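Local structure of probable chaperone (4JMF) at residues I9-L12 against F13-L16. The protein is probably a type III secretion chaperone of the CesT family, also called SpcS, that binds another protein before its export. Residues are numbered along the deposited sequence; the frame is centred on the assembly and turned at random.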
loop_
_atom_site.group_PDB
_atom_site.type_symbol
_atom_site.label_atom_id
_atom_site.label_comp_id
_atom_site.label_asym_id
_atom_site.label_seq_id
_atom_site.Cartn_x
_atom_site.Cartn_y
_atom_site.Cartn_z
ATOM N N ILE B 9 12.922 13.903 0.083
ATOM C CA ILE B 9 13.738 13.632 1.261
ATOM C C ILE B 9 14.021 14.953 2.000
ATOM O O ILE B 9 13.882 15.041 3.222
ATOM C CB ILE B 9 15.063 12.931 0.884
ATOM C CG1 ILE B 9 14.797 11.556 0.247
ATOM C CG2 ILE B 9 15.968 12.784 2.110
ATOM C CD1 ILE B 9 13.993 10.595 1.112
ATOM N N HIS B 10 14.385 15.986 1.248
ATOM C CA HIS B 10 14.629 17.308 1.841
ATOM C C HIS B 10 13.436 17.794 2.674
ATOM O O HIS B 10 13.589 18.259 3.824
ATOM C CB HIS B 10 14.949 18.310 0.736
ATOM C CG HIS B 10 15.433 19.640 1.235
ATOM N ND1 HIS B 10 14.586 20.698 1.484
ATOM C CD2 HIS B 10 16.683 20.090 1.499
ATOM C CE1 HIS B 10 15.291 21.740 1.891
ATOM N NE2 HIS B 10 16.564 21.397 1.911
ATOM N N GLN B 11 12.238 17.664 2.118
ATOM C CA GLN B 11 11.029 18.060 2.848
ATOM C C GLN B 11 10.860 17.259 4.131
ATOM O O GLN B 11 10.505 17.824 5.175
ATOM C CB GLN B 11 9.787 17.914 1.949
ATOM C CG GLN B 11 9.838 18.837 0.723
ATOM C CD GLN B 11 9.824 20.314 1.113
ATOM O OE1 GLN B 11 9.036 20.729 1.963
ATOM N NE2 GLN B 11 10.714 21.111 0.503
ATOM N N LEU B 12 11.121 15.948 4.071
ATOM C CA LEU B 12 10.989 15.124 5.271
ATOM C C LEU B 12 11.957 15.581 6.344
ATOM O O LEU B 12 11.610 15.613 7.526
ATOM C CB LEU B 12 11.216 13.641 4.964
ATOM C CG LEU B 12 11.221 12.672 6.154
ATOM C CD1 LEU B 12 9.860 12.616 6.872
ATOM C CD2 LEU B 12 11.599 11.276 5.677
ATOM N N PHE B 13 13.173 15.933 5.943
ATOM C CA PHE B 13 14.159 16.342 6.937
ATOM C C PHE B 13 13.814 17.687 7.589
ATOM O O PHE B 13 14.114 17.911 8.772
ATOM C CB PHE B 13 15.571 16.295 6.342
ATOM C CG PHE B 13 16.184 14.911 6.381
ATOM C CD1 PHE B 13 17.386 14.681 7.038
ATOM C CD2 PHE B 13 15.517 13.829 5.814
ATOM C CE1 PHE B 13 17.934 13.405 7.085
ATOM C CE2 PHE B 13 16.060 12.545 5.864
ATOM C CZ PHE B 13 17.263 12.334 6.498
ATOM N N LEU B 14 13.160 18.563 6.828
ATOM C CA LEU B 14 12.605 19.795 7.394
ATOM C C LEU B 14 11.511 19.464 8.389
ATOM O O LEU B 14 11.456 20.039 9.473
ATOM C CB LEU B 14 12.017 20.678 6.302
ATOM C CG LEU B 14 12.965 21.225 5.253
ATOM C CD1 LEU B 14 12.208 22.150 4.284
ATOM C CD2 LEU B 14 14.106 21.967 5.937
ATOM N N ALA B 15 10.635 18.534 8.013
ATOM C CA ALA B 15 9.536 18.147 8.887
ATOM C C ALA B 15 10.040 17.540 10.193
ATOM O O ALA B 15 9.491 17.806 11.257
ATOM C CB ALA B 15 8.605 17.187 8.175
ATOM N N LEU B 16 11.097 16.735 10.117
ATOM C CA LEU B 16 11.625 16.071 11.311
ATOM C C LEU B 16 12.674 16.913 12.030
ATOM O O LEU B 16 13.209 16.488 13.063
ATOM C CB LEU B 16 12.264 14.738 10.920
ATOM C CG LEU B 16 11.332 13.735 10.256
ATOM C CD1 LEU B 16 12.156 12.568 9.708
ATOM C CD2 LEU B 16 10.304 13.256 11.273
#
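The chi1 of Ile9 (-63°) sets CG1 beside the backbone N and leaves the CG2 methyl anti to it, turned along the helix toward the next turn, where it meets the ring of Phe13 at CE2 (3.8 Å). Ile9 and Phe13 extend in the same direction, the methyl lying alongside the CD2-CE2 bond, a branched aliphatic against a flat aromatic, both suited to a buried face. One turn on, Leu12 holds CG anti to its own N (chi1 175°) while Leu16 puts CG beside its N (chi1 -60°); their branches converge until Leu12 CD1 and Leu16 CD1 are 3.6 Å apart. Such i to i+4 pairs form the apolar stripe of an amphipathic helix, here the N-terminal helix 3-15 of the CesT chaperone fold. The stripe packs on Leu30 and Leu39 of the antiparallel sheet and on Ile101 and Leu105 of helix 98-114, while Phe13 and Leu16 also touch apolar side chains of another protein's chain. Beneath the side chains run the i+4 backbone bonds, among them Phe13 N to Ile9 O at 2.9 Å and Leu16 N to Leu12 O, also 2.9 Å. On the more exposed flank, the polar imidazole of His10 tolerates solvent yet still offers carbon to Leu14, with CE1 3.9 Å from Leu14 CD1. Gln11 has an amide long enough to reach Arg98, whose NE donates a hydrogen bond to OE1.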